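Uronate isomerase (Caulobacter crescentus, PDB 2Q01) catalyses the reversible isomerisation of D-glucuronate to D-fructuronate and of D-galacturonate to D-tagaturonate in the interconversion of pentoses and uronates. Local coordinates at residues F70-S75 with F107-G112; P114-L119 with T130-A135; G329-M334 with S386-D391. All coordinates share one frame; numbering follows the deposited sequence.

Contact 1: residues F70-S75 with F107-G112; sequences FRMLYS and FYLFRG. With K (potassium ion), chain D.
Met72 meets both Leu109 and Phe110, and together with Leu73 it makes the contacts between 70-75 and 107-112. Packing is tightest at the end of the methionine: its chain is bent at chi2 and chi3, which carries Met72 CE to 3.5 Å from Leu109 CG. Nearer the backbone, Met72 CB lies 3.7 Å from Phe110 CE2, an oblique approach, the two side chains running past each other in opposite senses. The slacker part is at Leu73, which touches the ring by a single atom. Its CG stands anti to the carbonyl carbon (chi1 -84°), and Leu73 CD1 reaches the ring rim, 3.8 Å from Phe110 CZ and near the ring plane. Replacing the Phe110 ring by the methyl of an alanine is likely to open a gap beside Met72 CB and CG and to deprive Leu73 CD1 of its neighbour.

Ser75, following on the helix, makes no contact with 107-112 and carries the polar chemistry. Ser75 OG donates to Met72 O at 2.6 Å, and Ser75 O binds the potassium ion at 3.0 Å. Ala375, Tyr378, Leu381 and Asn411 of the second subunit also bind the ion, and Met72 packs on Ala407 of that subunit. No hydrogen bond joins the two segments: across them the contacts are apolar van der Waals ones, while the potassium ion beside them, coordinated by both chains, bridges the subunits.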
# COMPACT_ATOMS: atom_id res chain seq x y z
N PHE B 70 -24.14 -6.96 10.61
CA PHE B 70 -24.02 -7.28 12.04
C PHE B 70 -22.60 -7.17 12.63
O PHE B 70 -22.46 -7.00 13.84
CB PHE B 70 -24.80 -8.53 12.49
CG PHE B 70 -24.36 -9.83 11.86
CD1 PHE B 70 -25.20 -10.49 10.97
CD2 PHE B 70 -23.16 -10.45 12.21
CE1 PHE B 70 -24.84 -11.71 10.39
CE2 PHE B 70 -22.78 -11.67 11.64
CZ PHE B 70 -23.62 -12.30 10.74
N ARG B 71 -21.58 -7.28 11.79
CA ARG B 71 -20.22 -6.96 12.20
C ARG B 71 -20.15 -5.60 12.89
O ARG B 71 -19.81 -5.51 14.07
CB ARG B 71 -19.28 -6.97 10.99
CG ARG B 71 -18.55 -8.29 10.79
CD ARG B 71 -17.64 -8.24 9.57
NE ARG B 71 -16.69 -7.13 9.65
CZ ARG B 71 -15.43 -7.25 10.06
NH1 ARG B 71 -14.63 -6.19 10.10
NH2 ARG B 71 -14.96 -8.44 10.42
N MET B 72 -20.49 -4.55 12.16
CA MET B 72 -20.47 -3.19 12.69
C MET B 72 -21.22 -3.07 14.00
O MET B 72 -20.74 -2.44 14.93
CB MET B 72 -21.10 -2.18 11.71
CG MET B 72 -20.15 -1.41 10.81
SD MET B 72 -18.93 -0.30 11.55
CE MET B 72 -19.68 0.20 13.08
N LEU B 73 -22.41 -3.66 14.05
CA LEU B 73 -23.21 -3.60 15.26
C LEU B 73 -22.53 -4.37 16.39
O LEU B 73 -22.37 -3.82 17.48
CB LEU B 73 -24.65 -4.05 15.00
CG LEU B 73 -25.56 -2.93 14.46
CD1 LEU B 73 -25.68 -3.00 12.96
CD2 LEU B 73 -26.93 -3.01 15.07
N TYR B 74 -22.08 -5.60 16.12
CA TYR B 74 -21.33 -6.40 17.10
C TYR B 74 -20.08 -5.68 17.57
O TYR B 74 -19.68 -5.77 18.73
CB TYR B 74 -20.94 -7.77 16.54
CG TYR B 74 -20.25 -8.67 17.54
CD1 TYR B 74 -20.96 -9.24 18.59
CD2 TYR B 74 -18.90 -8.97 17.42
CE1 TYR B 74 -20.34 -10.07 19.50
CE2 TYR B 74 -18.27 -9.81 18.33
CZ TYR B 74 -18.99 -10.36 19.36
OH TYR B 74 -18.38 -11.18 20.27
N SER B 75 -19.48 -4.94 16.64
CA SER B 75 -18.30 -4.13 16.92
C SER B 75 -18.57 -2.97 17.87
O SER B 75 -17.62 -2.39 18.40
CB SER B 75 -17.70 -3.60 15.61
OG SER B 75 -18.21 -2.32 15.27
N PHE B 107 -28.16 2.61 12.51
CA PHE B 107 -27.90 2.74 11.07
C PHE B 107 -26.89 3.85 10.75
O PHE B 107 -26.22 3.79 9.73
CB PHE B 107 -29.23 2.94 10.31
CG PHE B 107 -29.09 2.93 8.81
CD1 PHE B 107 -28.39 1.91 8.16
CD2 PHE B 107 -29.67 3.94 8.04
CE1 PHE B 107 -28.26 1.90 6.77
CE2 PHE B 107 -29.55 3.94 6.66
CZ PHE B 107 -28.85 2.91 6.02
N TYR B 108 -26.76 4.82 11.66
CA TYR B 108 -25.75 5.90 11.56
C TYR B 108 -24.30 5.40 11.51
O TYR B 108 -23.42 6.08 11.00
CB TYR B 108 -25.93 6.90 12.72
CG TYR B 108 -25.50 6.37 14.08
CD1 TYR B 108 -26.36 5.57 14.84
CD2 TYR B 108 -24.25 6.67 14.61
CE1 TYR B 108 -25.97 5.08 16.08
CE2 TYR B 108 -23.86 6.19 15.85
CZ TYR B 108 -24.73 5.39 16.58
OH TYR B 108 -24.36 4.89 17.81
N LEU B 109 -24.06 4.20 12.05
CA LEU B 109 -22.73 3.62 12.07
C LEU B 109 -22.16 3.46 10.66
O LEU B 109 -20.95 3.55 10.45
CB LEU B 109 -22.74 2.27 12.79
CG LEU B 109 -22.26 2.27 14.24
CD1 LEU B 109 -22.47 3.64 14.87
CD2 LEU B 109 -22.98 1.20 15.04
N PHE B 110 -23.05 3.23 9.70
CA PHE B 110 -22.65 2.93 8.32
C PHE B 110 -22.33 4.15 7.45
O PHE B 110 -22.13 4.02 6.25
CB PHE B 110 -23.71 2.04 7.67
CG PHE B 110 -23.91 0.73 8.38
CD1 PHE B 110 -24.94 0.57 9.29
CD2 PHE B 110 -23.05 -0.34 8.15
CE1 PHE B 110 -25.13 -0.64 9.96
CE2 PHE B 110 -23.23 -1.56 8.80
CZ PHE B 110 -24.26 -1.71 9.71
N ARG B 111 -22.26 5.33 8.07
CA ARG B 111 -21.85 6.56 7.38
C ARG B 111 -20.44 6.40 6.81
O ARG B 111 -19.48 6.17 7.54
CB ARG B 111 -21.89 7.76 8.34
CG ARG B 111 -23.29 8.31 8.57
CD ARG B 111 -23.33 9.26 9.75
NE ARG B 111 -24.71 9.54 10.16
CZ ARG B 111 -25.06 10.40 11.12
NH1 ARG B 111 -26.34 10.58 11.41
NH2 ARG B 111 -24.13 11.08 11.79
N GLY B 112 -20.33 6.50 5.48
CA GLY B 112 -19.04 6.45 4.82
C GLY B 112 -18.65 5.07 4.31
O GLY B 112 -17.61 4.91 3.65
K K D . -14.77 -1.72 17.80
O HOH W 1 -15.63 -0.31 19.85

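Contact 2: residues P114-L119 with T130-A135; sequences PSWVWL and TEFLEA
Trp116 and Phe132 carry the entire contact between helix 114-126 and the loop that follows it. The aromatic interaction comes first. The centroid of the five-membered ring of Trp116 is 5.6 Å from that of Phe132, with the planes inclined at 37°, which fits neither a stack nor an edge-to-face pair. Phe132 presents its outer rim: Phe132 CZ is 3.4 Å from Trp116 NE1, and the nitrogen lies near the phenyl plane at the ring edge. Relative to the indole plane the approach is oblique. In both residues CG is anti to the backbone N (chi1 -172° for Trp116 and -157° for Phe132); this swings both rings into the space between the segments, where the side chains cross at about a right angle.

Apolar contact continues along the indole, where Trp116 CZ2 is 4.0 Å from Phe132 CE1. The buried surface is small, 77 Å² over both sides, in keeping with a contact of one ring pair.

Polar and charged partners come from beyond the pair. Trp116 NE1 hydrogen-bonds to Glu453 OE1 of the second subunit, and the same glutamate also packs on Phe132. Arg5 of the same chain makes a cation-pi interaction with the Phe132 ring. Within the helix, Trp118 N bonds to Pro114 O at 3.0 Å, an i to i+4 step that includes the Trp116 turn. This is a local helix-loop contact in a helical part of the chain, lying at the interface with the second subunit, where Glu453 bonds the indole.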
# COMPACT_ATOMS: atom_id res chain seq x y z
N PRO B 114 -19.57 1.38 2.20
CA PRO B 114 -20.32 0.99 0.99
C PRO B 114 -21.73 0.45 1.24
O PRO B 114 -22.56 0.46 0.34
CB PRO B 114 -19.43 -0.08 0.35
CG PRO B 114 -18.61 -0.61 1.46
CD PRO B 114 -18.35 0.55 2.36
N SER B 115 -22.00 -0.00 2.47
CA SER B 115 -23.32 -0.49 2.87
C SER B 115 -24.36 0.63 2.95
O SER B 115 -25.55 0.37 2.84
CB SER B 115 -23.24 -1.19 4.22
OG SER B 115 -22.68 -2.48 4.09
N TRP B 116 -23.89 1.86 3.15
CA TRP B 116 -24.73 3.05 3.07
C TRP B 116 -25.25 3.17 1.64
O TRP B 116 -26.44 3.41 1.43
CB TRP B 116 -23.92 4.29 3.44
CG TRP B 116 -24.71 5.57 3.57
CD1 TRP B 116 -25.19 6.11 4.72
CD2 TRP B 116 -25.07 6.47 2.52
NE1 TRP B 116 -25.85 7.28 4.46
CE2 TRP B 116 -25.79 7.54 3.12
CE3 TRP B 116 -24.87 6.49 1.13
CZ2 TRP B 116 -26.30 8.61 2.37
CZ3 TRP B 116 -25.37 7.56 0.39
CH2 TRP B 116 -26.09 8.60 1.02
N VAL B 117 -24.35 3.00 0.68
CA VAL B 117 -24.69 3.08 -0.74
C VAL B 117 -25.63 1.94 -1.17
O VAL B 117 -26.65 2.20 -1.82
CB VAL B 117 -23.42 3.13 -1.64
CG1 VAL B 117 -23.78 3.12 -3.10
CG2 VAL B 117 -22.57 4.37 -1.33
N TRP B 118 -25.32 0.70 -0.77
CA TRP B 118 -26.10 -0.47 -1.20
C TRP B 118 -27.50 -0.52 -0.61
O TRP B 118 -28.46 -0.78 -1.32
CB TRP B 118 -25.39 -1.79 -0.89
CG TRP B 118 -24.02 -1.95 -1.48
CD1 TRP B 118 -23.59 -1.53 -2.72
CD2 TRP B 118 -22.90 -2.60 -0.87
NE1 TRP B 118 -22.27 -1.87 -2.90
CE2 TRP B 118 -21.82 -2.52 -1.78
CE3 TRP B 118 -22.70 -3.23 0.37
CZ2 TRP B 118 -20.56 -3.06 -1.50
CZ3 TRP B 118 -21.45 -3.76 0.65
CH2 TRP B 118 -20.39 -3.67 -0.28
N LEU B 119 -27.61 -0.27 0.70
CA LEU B 119 -28.90 -0.32 1.38
C LEU B 119 -29.82 0.82 1.00
O LEU B 119 -31.03 0.60 0.89
CB LEU B 119 -28.72 -0.35 2.90
CG LEU B 119 -28.42 -1.69 3.57
CD1 LEU B 119 -28.15 -1.44 5.04
CD2 LEU B 119 -29.57 -2.66 3.40
N THR B 130 -39.04 7.07 0.78
CA THR B 130 -38.79 8.49 0.55
C THR B 130 -38.15 9.18 1.75
O THR B 130 -37.62 10.29 1.63
CB THR B 130 -40.07 9.23 0.07
OG1 THR B 130 -39.76 10.60 -0.19
CG2 THR B 130 -41.19 9.15 1.11
N GLU B 131 -38.18 8.52 2.90
CA GLU B 131 -37.55 9.03 4.12
C GLU B 131 -36.36 8.17 4.53
O GLU B 131 -36.34 6.96 4.27
CB GLU B 131 -38.56 9.12 5.26
CG GLU B 131 -39.71 10.09 5.02
CD GLU B 131 -41.00 9.66 5.72
OE1 GLU B 131 -40.92 9.00 6.78
OE2 GLU B 131 -42.08 10.00 5.20
N PHE B 132 -35.37 8.79 5.16
CA PHE B 132 -34.15 8.11 5.60
C PHE B 132 -34.44 7.31 6.87
O PHE B 132 -35.18 7.76 7.75
CB PHE B 132 -33.05 9.13 5.88
CG PHE B 132 -31.66 8.58 5.81
CD1 PHE B 132 -30.96 8.59 4.61
CD2 PHE B 132 -31.04 8.07 6.94
CE1 PHE B 132 -29.66 8.08 4.53
CE2 PHE B 132 -29.74 7.55 6.88
CZ PHE B 132 -29.06 7.56 5.67
N LEU B 133 -33.83 6.13 6.95
CA LEU B 133 -34.00 5.23 8.08
C LEU B 133 -33.47 5.86 9.37
O LEU B 133 -32.32 6.30 9.43
CB LEU B 133 -33.30 3.90 7.82
CG LEU B 133 -34.07 2.64 8.22
CD1 LEU B 133 -33.13 1.47 8.43
CD2 LEU B 133 -34.91 2.89 9.46
N GLU B 134 -34.32 5.88 10.38
CA GLU B 134 -33.94 6.33 11.72
C GLU B 134 -34.63 5.47 12.77
O GLU B 134 -35.31 4.50 12.43
CB GLU B 134 -34.33 7.80 11.91
CG GLU B 134 -33.36 8.80 11.26
CD GLU B 134 -33.92 10.21 11.19
OE1 GLU B 134 -33.28 11.06 10.53
OE2 GLU B 134 -34.99 10.47 11.79
N ALA B 135 -34.45 5.82 14.04
CA ALA B 135 -35.12 5.15 15.15
C ALA B 135 -36.64 5.36 15.12
O ALA B 135 -37.41 4.42 15.34
CB ALA B 135 -34.54 5.60 16.48

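Contact 3: residues G329-M334 with S386-D391; sequences GADIPM and SWWFHD
Phe389 brings its ring against Asp331 and Pro333, and its path from backbone to tip explains most of the contact. CB already points toward 329-334, and a chi1 of -58°, with CG anti to the carbonyl carbon, directs the ring onto Asp331 and Pro333. On one side of the ring, Phe389 CD1 lies 3.7 Å from Pro333 CG. One atom further out, Phe389 CE1 is 3.6 Å from Pro333 CD; the proline approaches obliquely, neither squarely over the face nor at the edge. At the tip, Phe389 CZ comes 3.5 Å from Asp331 O, and this carbonyl oxygen lies at the ring edge, near its plane. On the far side of the ring, Phe389 CE2 packs against the guanidinium of Arg71 from helix 67-74.

One face of the ring is covered by its own neighbour: Trp388 CD1 sits 3.6 Å above the Phe389 plane, over its centre. Trp388 in turn touches the aspartate, Trp388 CH2 lying 3.7 Å from Asp331 CB. The carboxylate and indole planes are 89° apart, with Asp331 OD2 at the indole edge, 3.9 Å from Trp388 CH2. The polar end of Asp331 has its main partner beyond the two segments, since OD1 accepts a hydrogen bond from Asn315 N; OD2 has a long, weak ion pair with Arg314.

These residues join the short strand 332-333, paired with 312-313, to the loop after strand 381-383, an outer strand of the parallel sheet. No hydrogen bond crosses between the segments. The chemistry is therefore ring against proline and methylene, with oxygens placed at ring edges, where the weakly positive C-H groups are likely to suit them electrostatically.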
# COMPACT_ATOMS: atom_id res chain seq x y z
N GLY B 329 -18.75 -13.05 10.43
CA GLY B 329 -18.08 -11.77 10.31
C GLY B 329 -16.78 -11.65 11.08
O GLY B 329 -16.35 -10.55 11.42
N ALA B 330 -16.14 -12.78 11.35
CA ALA B 330 -14.86 -12.76 12.05
C ALA B 330 -13.75 -13.36 11.21
O ALA B 330 -12.82 -13.95 11.76
CB ALA B 330 -14.98 -13.46 13.39
N ASP B 331 -13.84 -13.22 9.89
CA ASP B 331 -12.78 -13.68 8.98
C ASP B 331 -11.95 -12.48 8.52
O ASP B 331 -12.43 -11.63 7.78
CB ASP B 331 -13.37 -14.43 7.78
CG ASP B 331 -14.37 -15.52 8.18
OD1 ASP B 331 -14.30 -16.05 9.31
OD2 ASP B 331 -15.24 -15.86 7.35
N ILE B 332 -10.70 -12.44 8.98
CA ILE B 332 -9.81 -11.30 8.81
C ILE B 332 -8.78 -11.62 7.72
O ILE B 332 -8.25 -12.72 7.69
CB ILE B 332 -9.09 -10.94 10.16
CG1 ILE B 332 -10.06 -10.97 11.36
CG2 ILE B 332 -8.37 -9.60 10.09
CD1 ILE B 332 -11.22 -9.93 11.32
N PRO B 333 -8.52 -10.67 6.80
CA PRO B 333 -7.48 -10.87 5.78
C PRO B 333 -6.07 -11.06 6.34
O PRO B 333 -5.75 -10.53 7.41
CB PRO B 333 -7.52 -9.57 4.97
CG PRO B 333 -8.87 -9.04 5.19
CD PRO B 333 -9.21 -9.39 6.60
N MET B 334 -5.26 -11.80 5.61
CA MET B 334 -3.86 -12.04 5.95
C MET B 334 -2.97 -11.49 4.85
O MET B 334 -3.42 -11.35 3.70
CB MET B 334 -3.58 -13.53 6.06
CG MET B 334 -4.27 -14.23 7.20
SD MET B 334 -3.74 -15.94 7.35
CE MET B 334 -4.58 -16.71 5.97
N SER B 386 -11.65 -6.39 -7.02
CA SER B 386 -11.41 -6.22 -5.60
C SER B 386 -12.50 -6.93 -4.80
O SER B 386 -13.69 -6.85 -5.13
CB SER B 386 -11.31 -4.74 -5.23
OG SER B 386 -12.41 -4.02 -5.76
N TRP B 387 -12.08 -7.65 -3.77
CA TRP B 387 -12.92 -8.64 -3.13
C TRP B 387 -13.18 -8.30 -1.65
O TRP B 387 -12.32 -7.73 -0.97
CB TRP B 387 -12.28 -10.03 -3.34
CG TRP B 387 -12.80 -11.19 -2.53
CD1 TRP B 387 -14.10 -11.51 -2.28
CD2 TRP B 387 -12.01 -12.21 -1.90
NE1 TRP B 387 -14.17 -12.64 -1.50
CE2 TRP B 387 -12.91 -13.10 -1.26
CE3 TRP B 387 -10.63 -12.47 -1.82
CZ2 TRP B 387 -12.47 -14.22 -0.54
CZ3 TRP B 387 -10.20 -13.58 -1.09
CH2 TRP B 387 -11.12 -14.43 -0.46
N TRP B 388 -14.40 -8.61 -1.20
CA TRP B 388 -14.80 -8.58 0.22
C TRP B 388 -14.81 -7.17 0.81
O TRP B 388 -15.75 -6.40 0.58
CB TRP B 388 -13.91 -9.50 1.05
CG TRP B 388 -14.53 -10.10 2.26
CD1 TRP B 388 -15.42 -9.52 3.12
CD2 TRP B 388 -14.28 -11.41 2.77
NE1 TRP B 388 -15.76 -10.40 4.12
CE2 TRP B 388 -15.07 -11.57 3.94
CE3 TRP B 388 -13.48 -12.48 2.35
CZ2 TRP B 388 -15.07 -12.74 4.69
CZ3 TRP B 388 -13.48 -13.65 3.10
CH2 TRP B 388 -14.27 -13.77 4.25
N PHE B 389 -13.78 -6.86 1.59
CA PHE B 389 -13.64 -5.56 2.24
C PHE B 389 -13.26 -4.48 1.25
O PHE B 389 -13.49 -3.29 1.49
CB PHE B 389 -12.58 -5.64 3.35
CG PHE B 389 -12.87 -6.68 4.40
CD1 PHE B 389 -12.26 -7.93 4.36
CD2 PHE B 389 -13.77 -6.41 5.43
CE1 PHE B 389 -12.54 -8.89 5.32
CE2 PHE B 389 -14.05 -7.36 6.40
CZ PHE B 389 -13.43 -8.60 6.35
N HIS B 390 -12.66 -4.90 0.13
CA HIS B 390 -12.20 -3.99 -0.91
C HIS B 390 -13.20 -3.88 -2.06
O HIS B 390 -12.98 -3.18 -3.03
CB HIS B 390 -10.83 -4.42 -1.42
CG HIS B 390 -9.88 -4.84 -0.33
ND1 HIS B 390 -9.44 -3.96 0.64
CD2 HIS B 390 -9.31 -6.03 -0.06
CE1 HIS B 390 -8.63 -4.60 1.46
NE2 HIS B 390 -8.53 -5.86 1.06
N ASP B 391 -14.32 -4.58 -1.91
CA ASP B 391 -15.47 -4.44 -2.80
C ASP B 391 -16.25 -3.19 -2.34
O ASP B 391 -17.21 -3.26 -1.56
CB ASP B 391 -16.30 -5.73 -2.74
CG ASP B 391 -17.64 -5.62 -3.45
OD1 ASP B 391 -17.74 -4.93 -4.49
OD2 ASP B 391 -18.60 -6.24 -2.95

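In the fold
From the N terminus, contact 1 closes first, bringing 107-112 back to helix 67-74 around helix 96-105. Contact 2 follows in series, a short closure of helix 114-126 by its own trailing loop. Contact 3 spans the longest interval, from strand 332-333 to the loop after strand 381-383. None nests in or crosses another, yet they touch in space: Phe107 packs on Phe132, Leu133 and Leu119. Contacts 1 and 2 hold the helical part together; the hydrogen bond of Arg71 NH2 to Gly329 O and the packing of Trp118 on Asp391 O join it to contact 3, beside the parallel strands expected of a TIM-barrel relative. All three also touch the second subunit.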